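Local coordinates for glucokinase (Leishmania braziliensis MHOM/BR/75/M2904, PDB 6EDI), which probably phosphorylates D-glucose at the expense of ATP, as a dimeric glucokinase of the actin-like ATPase superfamily, at residues 343-349 with 387-393; 202-207 with 217-221; 76-82 with 132-137; 42-46 with 400-405. All coordinates share one frame; numbering follows the deposited sequence.

Interaction 1 of 4, residues 343-349 with 387-393; sequences PLTCVLM and RTTFLRQ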
# COMPACT_ATOMS: atom_id res chain seq x y z
N PRO A 343 -7.88 6.83 -0.75
CA PRO A 343 -7.32 7.51 -1.91
C PRO A 343 -8.12 8.75 -2.29
O PRO A 343 -9.32 8.80 -2.05
CB PRO A 343 -7.41 6.44 -3.03
CG PRO A 343 -8.60 5.60 -2.64
CD PRO A 343 -8.55 5.57 -1.11
N LEU A 344 -7.45 9.73 -2.89
CA LEU A 344 -8.12 10.88 -3.49
C LEU A 344 -8.97 10.39 -4.67
O LEU A 344 -10.11 10.83 -4.87
CB LEU A 344 -7.08 11.90 -3.99
CG LEU A 344 -7.57 13.22 -4.58
CD1 LEU A 344 -8.59 13.89 -3.65
CD2 LEU A 344 -6.39 14.17 -4.91
N THR A 345 -8.38 9.49 -5.44
CA THR A 345 -9.05 8.97 -6.62
C THR A 345 -8.94 7.46 -6.67
O THR A 345 -8.02 6.85 -6.10
CB THR A 345 -8.46 9.54 -7.92
OG1 THR A 345 -7.07 9.18 -8.00
CG2 THR A 345 -8.60 11.07 -7.97
N CYS A 346 -9.88 6.85 -7.37
CA CYS A 346 -9.77 5.44 -7.69
C CYS A 346 -10.06 5.32 -9.17
O CYS A 346 -11.05 5.87 -9.65
CB CYS A 346 -10.76 4.61 -6.89
SG CYS A 346 -10.82 2.89 -7.38
N VAL A 347 -9.18 4.62 -9.87
CA VAL A 347 -9.29 4.49 -11.32
C VAL A 347 -9.59 3.05 -11.72
O VAL A 347 -8.89 2.11 -11.32
CB VAL A 347 -8.00 4.92 -12.01
CG1 VAL A 347 -8.01 4.49 -13.48
CG2 VAL A 347 -7.79 6.42 -11.87
N LEU A 348 -10.63 2.88 -12.53
CA LEU A 348 -10.95 1.56 -13.07
C LEU A 348 -10.50 1.57 -14.52
O LEU A 348 -10.95 2.42 -15.30
CB LEU A 348 -12.46 1.29 -12.98
CG LEU A 348 -13.11 0.88 -11.65
CD1 LEU A 348 -12.86 1.90 -10.58
CD2 LEU A 348 -14.63 0.65 -11.84
N MET A 349 -9.60 0.66 -14.88
CA MET A 349 -9.01 0.74 -16.22
C MET A 349 -8.77 -0.61 -16.89
O MET A 349 -9.17 -1.67 -16.38
CB MET A 349 -7.72 1.56 -16.16
CG MET A 349 -6.51 0.85 -15.58
SD MET A 349 -5.11 2.00 -15.46
CE MET A 349 -3.71 0.92 -15.59
N ARG A 387 -15.46 9.92 0.06
CA ARG A 387 -14.47 10.99 -0.13
C ARG A 387 -13.77 10.86 -1.47
O ARG A 387 -13.22 11.84 -1.99
CB ARG A 387 -13.42 10.96 0.98
CG ARG A 387 -13.99 11.14 2.38
CD ARG A 387 -12.88 11.03 3.41
NE ARG A 387 -13.35 11.23 4.79
CZ ARG A 387 -12.54 11.29 5.84
NH1 ARG A 387 -11.23 11.16 5.66
NH2 ARG A 387 -13.04 11.47 7.06
N THR A 388 -13.79 9.65 -2.03
CA THR A 388 -12.99 9.29 -3.20
C THR A 388 -13.69 9.53 -4.54
O THR A 388 -14.84 9.11 -4.73
CB THR A 388 -12.51 7.82 -3.09
OG1 THR A 388 -11.71 7.67 -1.91
CG2 THR A 388 -11.68 7.42 -4.31
N THR A 389 -12.99 10.19 -5.45
CA THR A 389 -13.46 10.42 -6.81
C THR A 389 -13.13 9.19 -7.64
O THR A 389 -11.96 8.77 -7.67
CB THR A 389 -12.78 11.67 -7.40
OG1 THR A 389 -13.20 12.83 -6.66
CG2 THR A 389 -13.11 11.86 -8.87
N PHE A 390 -14.13 8.59 -8.29
CA PHE A 390 -13.90 7.41 -9.14
C PHE A 390 -13.85 7.79 -10.60
O PHE A 390 -14.64 8.62 -11.06
CB PHE A 390 -14.97 6.34 -8.94
CG PHE A 390 -14.69 5.39 -7.80
CD1 PHE A 390 -14.51 5.87 -6.51
CD2 PHE A 390 -14.60 4.03 -8.03
CE1 PHE A 390 -14.26 4.99 -5.46
CE2 PHE A 390 -14.36 3.15 -7.00
CZ PHE A 390 -14.18 3.62 -5.72
N LEU A 391 -12.90 7.20 -11.31
CA LEU A 391 -12.71 7.43 -12.74
C LEU A 391 -12.70 6.10 -13.49
O LEU A 391 -12.38 5.06 -12.92
CB LEU A 391 -11.38 8.17 -13.00
CG LEU A 391 -11.09 9.48 -12.27
CD1 LEU A 391 -9.74 10.00 -12.74
CD2 LEU A 391 -12.17 10.52 -12.52
N ARG A 392 -13.00 6.17 -14.79
CA ARG A 392 -13.12 5.02 -15.68
C ARG A 392 -12.35 5.29 -16.95
O ARG A 392 -12.55 6.33 -17.57
CB ARG A 392 -14.56 4.96 -16.14
CG ARG A 392 -15.34 3.81 -15.70
CD ARG A 392 -16.74 4.09 -16.16
NE ARG A 392 -16.74 4.23 -17.61
CZ ARG A 392 -17.52 5.06 -18.28
NH1 ARG A 392 -18.37 5.83 -17.62
NH2 ARG A 392 -17.45 5.11 -19.60
N GLN A 393 -11.52 4.35 -17.39
CA GLN A 393 -10.87 4.49 -18.70
C GLN A 393 -11.89 4.38 -19.83
O GLN A 393 -12.73 3.49 -19.83
CB GLN A 393 -9.79 3.43 -18.89
CG GLN A 393 -8.87 3.77 -20.05
CD GLN A 393 -7.76 2.77 -20.27
OE1 GLN A 393 -7.52 1.90 -19.43
NE2 GLN A 393 -7.08 2.88 -21.42
O HOH W 1 -11.92 13.00 -4.19
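C346 sits over one face of the F390 ring. The CB of C346 lies almost over the middle of the F390 ring, 3.7 Å from its centroid, a CH-pi contact. With SG anti to the backbone N (chi1 173°), the sulfur is carried on over the same face, and C346 SG comes to 3.6 Å from F390 CE2 as a sulfur-aromatic contact. L348 reaches the ring obliquely through CD1, 3.8 Å from F390 CD2. These three point to one side of the sheet, toward helix 317-341, where T334 and T338 also meet the phenyl. On the other side V347 CG2 leans on L391 CB at 4.2 Å, the two branches slanting past each other. At the start the T388 hydroxyl donates to P343 O (OG1 to O, 2.6 Å). One water accepts a hydrogen bond from T389 OG1 and donates to L344 O and R387 O; T389 OG1 is also bonded to G184 N. The backbones zip in step: C346 N bonds T389 O, and L391 N bonds C346 O, each 2.8 Å. Two neighbouring parallel strands of the C-terminal domain result, part of the RNase H-like sheet that the actin-like ATPases share.

Interaction 2 of 4, residues 202-207 with 217-221; sequences RGRCMV and SLIHY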
# COMPACT_ATOMS: atom_id res chain seq x y z
N ARG A 202 -3.09 15.90 -6.29
CA ARG A 202 -2.09 15.61 -5.27
C ARG A 202 -2.65 14.75 -4.13
O ARG A 202 -2.99 15.26 -3.04
CB ARG A 202 -1.50 16.90 -4.70
CG ARG A 202 -0.86 17.77 -5.76
CD ARG A 202 0.59 18.07 -5.43
NE ARG A 202 1.25 18.72 -6.56
CZ ARG A 202 1.65 19.98 -6.55
NH1 ARG A 202 1.49 20.73 -5.47
NH2 ARG A 202 2.24 20.49 -7.63
N GLY A 203 -2.74 13.45 -4.38
CA GLY A 203 -3.21 12.50 -3.40
C GLY A 203 -3.06 11.10 -3.96
O GLY A 203 -2.59 10.92 -5.10
N ARG A 204 -3.44 10.10 -3.18
CA ARG A 204 -3.30 8.74 -3.66
C ARG A 204 -4.30 8.44 -4.74
O ARG A 204 -5.45 8.89 -4.70
CB ARG A 204 -3.49 7.72 -2.53
CG ARG A 204 -2.28 7.55 -1.63
CD ARG A 204 -2.62 6.67 -0.44
NE ARG A 204 -1.46 6.44 0.41
CZ ARG A 204 -1.53 5.81 1.57
NH1 ARG A 204 -2.70 5.35 1.98
NH2 ARG A 204 -0.44 5.63 2.31
N CYS A 205 -3.86 7.63 -5.69
CA CYS A 205 -4.73 7.09 -6.72
C CYS A 205 -4.66 5.56 -6.64
O CYS A 205 -3.60 4.95 -6.84
CB CYS A 205 -4.28 7.59 -8.09
SG CYS A 205 -5.23 6.89 -9.43
N MET A 206 -5.78 4.93 -6.34
CA MET A 206 -5.87 3.47 -6.32
C MET A 206 -6.29 2.98 -7.70
O MET A 206 -7.31 3.42 -8.24
CB MET A 206 -6.85 3.00 -5.24
CG MET A 206 -7.05 1.49 -5.21
SD MET A 206 -5.55 0.64 -4.70
CE MET A 206 -5.82 -0.93 -5.53
N VAL A 207 -5.49 2.09 -8.28
CA VAL A 207 -5.73 1.63 -9.66
C VAL A 207 -6.12 0.16 -9.66
O VAL A 207 -5.39 -0.67 -9.11
CB VAL A 207 -4.50 1.81 -10.52
CG1 VAL A 207 -4.79 1.41 -11.95
CG2 VAL A 207 -4.00 3.27 -10.44
N SER A 217 -2.70 -1.60 -8.21
CA SER A 217 -1.49 -0.87 -7.86
C SER A 217 -1.89 0.46 -7.26
O SER A 217 -3.04 0.91 -7.39
CB SER A 217 -0.58 -0.66 -9.09
OG SER A 217 -1.29 -0.04 -10.15
N LEU A 218 -0.97 1.11 -6.56
CA LEU A 218 -1.32 2.35 -5.90
C LEU A 218 -0.30 3.41 -6.27
O LEU A 218 0.91 3.20 -6.11
CB LEU A 218 -1.37 2.16 -4.39
CG LEU A 218 -1.59 3.43 -3.56
CD1 LEU A 218 -3.08 3.78 -3.46
CD2 LEU A 218 -0.93 3.32 -2.19
N ILE A 219 -0.80 4.54 -6.76
CA ILE A 219 0.06 5.70 -6.95
C ILE A 219 0.00 6.45 -5.62
O ILE A 219 -1.04 7.00 -5.24
CB ILE A 219 -0.40 6.62 -8.07
CG1 ILE A 219 -0.70 5.84 -9.36
CG2 ILE A 219 0.67 7.71 -8.34
CD1 ILE A 219 -1.19 6.70 -10.49
N HIS A 220 1.11 6.44 -4.89
CA HIS A 220 1.16 7.12 -3.59
C HIS A 220 1.77 8.50 -3.78
O HIS A 220 2.83 8.62 -4.38
CB HIS A 220 1.98 6.31 -2.60
CG HIS A 220 2.21 7.01 -1.29
ND1 HIS A 220 1.20 7.29 -0.40
CD2 HIS A 220 3.35 7.48 -0.73
CE1 HIS A 220 1.70 7.90 0.66
NE2 HIS A 220 3.00 8.03 0.49
N TYR A 221 1.08 9.54 -3.31
CA TYR A 221 1.61 10.89 -3.39
C TYR A 221 2.43 11.19 -2.15
O TYR A 221 2.01 10.88 -1.04
CB TYR A 221 0.51 11.95 -3.54
CG TYR A 221 1.07 13.35 -3.45
CD1 TYR A 221 1.84 13.87 -4.48
CD2 TYR A 221 0.86 14.14 -2.33
CE1 TYR A 221 2.37 15.14 -4.40
CE2 TYR A 221 1.39 15.41 -2.24
CZ TYR A 221 2.14 15.90 -3.28
OH TYR A 221 2.67 17.16 -3.21
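R202 lies across one face of the Y221 ring. Its CB rides over the middle of the Y221 ring, 4.1 Å from the centroid, and a bend at chi2 (-123°) swings the chain on until R202 CD touches Y221 OH at 3.2 Å. Beyond the bend R202 NE and Y221 OH both reach D226. The branched tip of L218 fills the dip beside C205: CD1 nestles 3.6 Å from C205 O, while CD2 lies over one face of the R204 guanidinium. R204, extended from CG to NE, runs past this leucine to H220. Its NE donates to ND1 of H220 in a straight bond of 2.9 Å, 175° at the hydrogen, each nitrogen lying near the other group's plane though the planes are 54° apart. The backbones form a beta hairpin of strands 205-210 and 214-222, with C205 and I219 bonded both ways. On the opposite face I219 fits its CB against C205 CB at 4.0 Å, and V207 CB abuts S217 OG, whose hydroxyl bonds to L158 O. A162 of helix 157-170 covers V207, S217 and I219. On the L218 side L231 of the second subunit packs on R204, L218 and H220, and that subunit's A232 O bonds R204 NH2.

Interaction 3 of 4, residues 76-82 with 132-137; sequences VTKSDIR and NLKGIA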
# COMPACT_ATOMS: atom_id res chain seq x y z
N VAL A 76 9.76 -12.62 -29.15
CA VAL A 76 10.40 -13.57 -28.24
C VAL A 76 10.30 -14.98 -28.84
O VAL A 76 9.36 -15.73 -28.57
CB VAL A 76 9.74 -13.55 -26.84
CG1 VAL A 76 10.66 -14.22 -25.83
CG2 VAL A 76 9.42 -12.11 -26.43
N THR A 77 11.28 -15.31 -29.67
CA THR A 77 11.23 -16.53 -30.46
C THR A 77 11.65 -17.75 -29.67
O THR A 77 11.36 -18.88 -30.07
CB THR A 77 12.12 -16.40 -31.71
OG1 THR A 77 13.49 -16.22 -31.29
CG2 THR A 77 11.70 -15.21 -32.54
N LYS A 78 12.34 -17.53 -28.55
CA LYS A 78 12.83 -18.62 -27.70
C LYS A 78 11.95 -18.81 -26.47
O LYS A 78 12.25 -19.63 -25.60
CB LYS A 78 14.28 -18.35 -27.26
CG LYS A 78 15.02 -19.56 -26.67
CD LYS A 78 16.13 -19.13 -25.71
CE LYS A 78 16.59 -20.28 -24.83
NZ LYS A 78 17.81 -19.93 -24.05
N SER A 79 10.85 -18.05 -26.40
CA SER A 79 9.96 -18.06 -25.24
C SER A 79 10.76 -17.87 -23.95
O SER A 79 10.56 -18.58 -22.97
CB SER A 79 9.15 -19.36 -25.18
OG SER A 79 8.28 -19.48 -26.29
N ASP A 80 11.68 -16.91 -23.98
CA ASP A 80 12.69 -16.74 -22.94
C ASP A 80 12.92 -15.25 -22.67
O ASP A 80 13.27 -14.50 -23.58
CB ASP A 80 14.00 -17.41 -23.39
CG ASP A 80 15.08 -17.41 -22.31
OD1 ASP A 80 15.03 -16.59 -21.37
OD2 ASP A 80 16.01 -18.24 -22.41
N ILE A 81 12.74 -14.85 -21.40
CA ILE A 81 12.82 -13.44 -21.00
C ILE A 81 14.22 -12.84 -21.20
O ILE A 81 14.36 -11.63 -21.34
CB ILE A 81 12.38 -13.24 -19.52
CG1 ILE A 81 12.03 -11.78 -19.25
CG2 ILE A 81 13.46 -13.72 -18.56
CD1 ILE A 81 10.81 -11.31 -20.01
N ARG A 82 15.24 -13.70 -21.18
CA ARG A 82 16.62 -13.25 -21.33
C ARG A 82 16.89 -12.77 -22.75
O ARG A 82 17.89 -12.12 -23.02
CB ARG A 82 17.59 -14.36 -20.93
CG ARG A 82 17.50 -14.74 -19.45
CD ARG A 82 18.12 -16.09 -19.15
NE ARG A 82 17.34 -17.19 -19.72
CZ ARG A 82 17.58 -18.48 -19.49
NH1 ARG A 82 18.59 -18.83 -18.69
NH2 ARG A 82 16.83 -19.41 -20.05
N ASN A 132 4.77 -18.83 -18.63
CA ASN A 132 4.89 -19.18 -20.05
C ASN A 132 6.19 -18.76 -20.76
O ASN A 132 6.36 -18.95 -21.97
CB ASN A 132 3.64 -18.74 -20.84
CG ASN A 132 3.51 -17.23 -20.97
OD1 ASN A 132 4.49 -16.49 -20.90
ND2 ASN A 132 2.28 -16.76 -21.18
N LEU A 133 7.11 -18.17 -19.99
CA LEU A 133 8.42 -17.81 -20.52
C LEU A 133 9.48 -18.44 -19.64
O LEU A 133 9.23 -18.73 -18.47
CB LEU A 133 8.61 -16.29 -20.56
CG LEU A 133 7.74 -15.47 -21.50
CD1 LEU A 133 7.93 -13.99 -21.24
CD2 LEU A 133 8.11 -15.81 -22.93
N LYS A 134 10.66 -18.63 -20.22
CA LYS A 134 11.81 -19.16 -19.50
C LYS A 134 12.65 -18.03 -18.92
O LYS A 134 12.61 -16.90 -19.40
CB LYS A 134 12.67 -19.94 -20.49
CG LYS A 134 13.52 -21.00 -19.86
CD LYS A 134 13.17 -22.36 -20.41
CE LYS A 134 13.23 -23.39 -19.29
NZ LYS A 134 14.42 -23.18 -18.42
N GLY A 135 13.41 -18.33 -17.87
CA GLY A 135 14.46 -17.42 -17.43
C GLY A 135 14.03 -16.39 -16.41
O GLY A 135 12.85 -16.25 -16.09
N ILE A 136 15.02 -15.67 -15.90
CA ILE A 136 14.80 -14.57 -14.98
C ILE A 136 15.28 -13.27 -15.61
O ILE A 136 16.36 -13.23 -16.22
CB ILE A 136 15.53 -14.83 -13.64
CG1 ILE A 136 15.10 -16.18 -13.06
CG2 ILE A 136 15.30 -13.68 -12.66
CD1 ILE A 136 13.61 -16.32 -12.81
N ALA A 137 14.47 -12.22 -15.51
CA ALA A 137 14.89 -10.89 -15.92
C ALA A 137 15.70 -10.30 -14.78
O ALA A 137 15.19 -10.18 -13.67
CB ALA A 137 13.70 -10.02 -16.22
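A chi1 of -161° turns I81 CG1 away from its own N, and this one torsion sends the branches to different partners. CG1 and CD1 drop toward the hydrophobic side, where I81 CG1 meets A137 CB at 3.9 Å and CD1 meets L133 CD1 nearly at a right angle. CG2, caught between N and carbonyl carbon, presses along the backbone instead, 3.5 Å from the carbonyl carbon of G135. D80 has its CG turned the same way (chi1 -174°), turning its carboxylate toward R82, two residues on. R82 then grips it side-on: NE donates to D80 OD1 at 2.9 Å, almost straight and in the guanidinium plane, using the oxygen's syn lone pair, while NH2 reaches OD2 from above the carboxylate plane. D80 OD1 also takes the backbone N of R82, closing an Asx turn, and K78 NZ adds a salt bridge to OD2. With two donors on each oxygen, the carboxylate is fixed. G135 CA lies over one face of the guanidinium so held, 3.7 Å from R82 NE, and the aliphatic part of K134 runs beside the R82 chain. The backbones touch in a single beta bridge: K134 N bonds S79 O at 2.8 Å, and I81 N bonds K134 O at 2.9 Å. L133 CD2 packs against the carbonyl carbon of S79 and also meets V76 CG1. The 76-82 loop links strand 67-75 to helix 84-98; the 132-137 segment leads from strand 126-127 into strand 137-138, so the contact joins the approach to the small three-stranded sheet to the loop leaving strand 67-75 of the larger N-terminal sheet.

Interaction 4 of 4, residues 42-46 with 400-405; sequences YVVCD and NLLGCL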
# COMPACT_ATOMS: atom_id res chain seq x y z
N TYR A 42 13.03 8.94 -22.29
CA TYR A 42 12.67 7.86 -21.39
C TYR A 42 12.57 6.54 -22.18
O TYR A 42 11.78 6.42 -23.12
CB TYR A 42 11.37 8.20 -20.64
CG TYR A 42 11.39 9.57 -19.96
CD1 TYR A 42 11.84 9.71 -18.65
CD2 TYR A 42 10.94 10.71 -20.62
CE1 TYR A 42 11.87 10.96 -18.03
CE2 TYR A 42 10.97 11.96 -20.02
CZ TYR A 42 11.42 12.08 -18.72
OH TYR A 42 11.44 13.31 -18.12
N VAL A 43 13.42 5.57 -21.83
CA VAL A 43 13.44 4.28 -22.52
C VAL A 43 12.27 3.45 -22.00
O VAL A 43 12.04 3.37 -20.78
CB VAL A 43 14.79 3.56 -22.35
CG1 VAL A 43 14.66 2.09 -22.69
CG2 VAL A 43 15.84 4.22 -23.26
N VAL A 44 11.52 2.88 -22.93
CA VAL A 44 10.32 2.14 -22.60
C VAL A 44 10.39 0.76 -23.20
O VAL A 44 10.99 0.54 -24.27
CB VAL A 44 9.02 2.86 -23.10
CG1 VAL A 44 9.03 4.30 -22.69
CG2 VAL A 44 8.87 2.76 -24.61
N CYS A 45 9.78 -0.19 -22.50
CA CYS A 45 9.78 -1.58 -22.92
C CYS A 45 8.66 -2.29 -22.18
O CYS A 45 8.46 -2.08 -20.99
CB CYS A 45 11.13 -2.25 -22.64
SG CYS A 45 11.21 -4.04 -22.96
N ASP A 46 7.90 -3.11 -22.90
CA ASP A 46 6.86 -3.91 -22.28
C ASP A 46 6.91 -5.30 -22.89
O ASP A 46 7.17 -5.44 -24.09
CB ASP A 46 5.49 -3.26 -22.47
CG ASP A 46 4.34 -4.15 -22.01
OD1 ASP A 46 3.85 -4.96 -22.83
OD2 ASP A 46 3.92 -4.06 -20.83
N ASN A 400 1.05 1.01 -20.57
CA ASN A 400 2.24 0.46 -19.95
C ASN A 400 3.52 1.08 -20.51
O ASN A 400 4.45 1.34 -19.77
CB ASN A 400 2.27 -1.07 -20.07
CG ASN A 400 1.22 -1.73 -19.20
OD1 ASN A 400 0.48 -1.07 -18.47
ND2 ASN A 400 1.15 -3.06 -19.29
N LEU A 401 3.58 1.31 -21.81
CA LEU A 401 4.71 2.05 -22.37
C LEU A 401 4.82 3.45 -21.75
O LEU A 401 5.91 3.86 -21.30
CB LEU A 401 4.62 2.11 -23.90
CG LEU A 401 4.81 0.74 -24.56
CD1 LEU A 401 4.83 0.83 -26.08
CD2 LEU A 401 6.08 0.09 -24.07
N LEU A 402 3.71 4.17 -21.71
CA LEU A 402 3.66 5.49 -21.08
C LEU A 402 4.16 5.45 -19.63
O LEU A 402 4.83 6.38 -19.16
CB LEU A 402 2.24 6.05 -21.12
CG LEU A 402 1.75 6.56 -22.46
CD1 LEU A 402 0.27 6.87 -22.39
CD2 LEU A 402 2.54 7.81 -22.83
N GLY A 403 3.83 4.37 -18.93
CA GLY A 403 4.22 4.23 -17.54
C GLY A 403 5.71 4.13 -17.35
O GLY A 403 6.24 4.49 -16.28
N CYS A 404 6.40 3.65 -18.38
CA CYS A 404 7.84 3.64 -18.33
C CYS A 404 8.34 5.09 -18.29
O CYS A 404 9.32 5.40 -17.61
CB CYS A 404 8.43 2.86 -19.51
SG CYS A 404 8.21 1.05 -19.38
N LEU A 405 7.64 5.99 -18.99
CA LEU A 405 7.94 7.42 -18.89
C LEU A 405 7.55 7.95 -17.50
O LEU A 405 8.30 8.73 -16.88
CB LEU A 405 7.23 8.22 -19.99
CG LEU A 405 7.42 9.75 -20.02
CD1 LEU A 405 7.48 10.28 -21.45
CD2 LEU A 405 6.32 10.47 -19.26
O HOH W 2 1.14 -4.81 -21.84
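V44 and C404 supply the middle of an apolar contact between strand 41-48 and helix 399-409. V44 CG1 presses on C404 CB at 3.5 Å and, at 3.4 Å, on the backbone O of L401, while V44 CG2 meets L401 CD2, the two side chains crossing nearly at a right angle. That same L401 methyl packs on D46 CB at 3.8 Å. At the other end a chi1 of 180° swings the L405 branch away from its own N and lays CD1 against Y42, 3.6 Å from CD2 of the ring, and L405 O lies over one face of it. C404 SG lies 3.5 Å from C45 O. The hydrogen bonding across the contact is that of D46 and N400. N400 ND2 makes a weak, long hydrogen bond of 3.3 Å to D46 OD2, with amide and carboxylate planes turned 45° apart; a water bridges the pair, donating to D46 OD1 at 2.9 Å and taking a weak bond from ND2. Stronger partners lie outside: S116 OG for D46 OD2, D157 OD1 for N400 ND2. Residues 400-405 thus meet strand 42-46 mainly through apolar groups, with one weak, partly water-mediated link at the D46 end. That end lies where strand 41-48 runs toward the glycine-rich turn, which in actin-like ATPase kinases probably binds phosphate, so the contact's polar end is the one nearer that turn.

Interactions 1 and 2 are two parts of one sheet: their centres are about 9 Å apart, and strands 345-348 and 205-210 lie side by side, V347 N meeting M206 O at 2.8 Å. Interaction 4 belongs to the other domain, although strand 389-393 is followed in the chain by its helix 399-409; its centre is about 22 Å from interaction 1, nearest atoms about 5 Å apart. Interaction 3 is the outlier, about 35 Å from interaction 1 and 20 Å from interaction 4 between centres, on the opposite side of the chain's centre from interactions 1 and 2. In this family the glucose and ATP sites probably lie in the cleft between the domains, modelled here open.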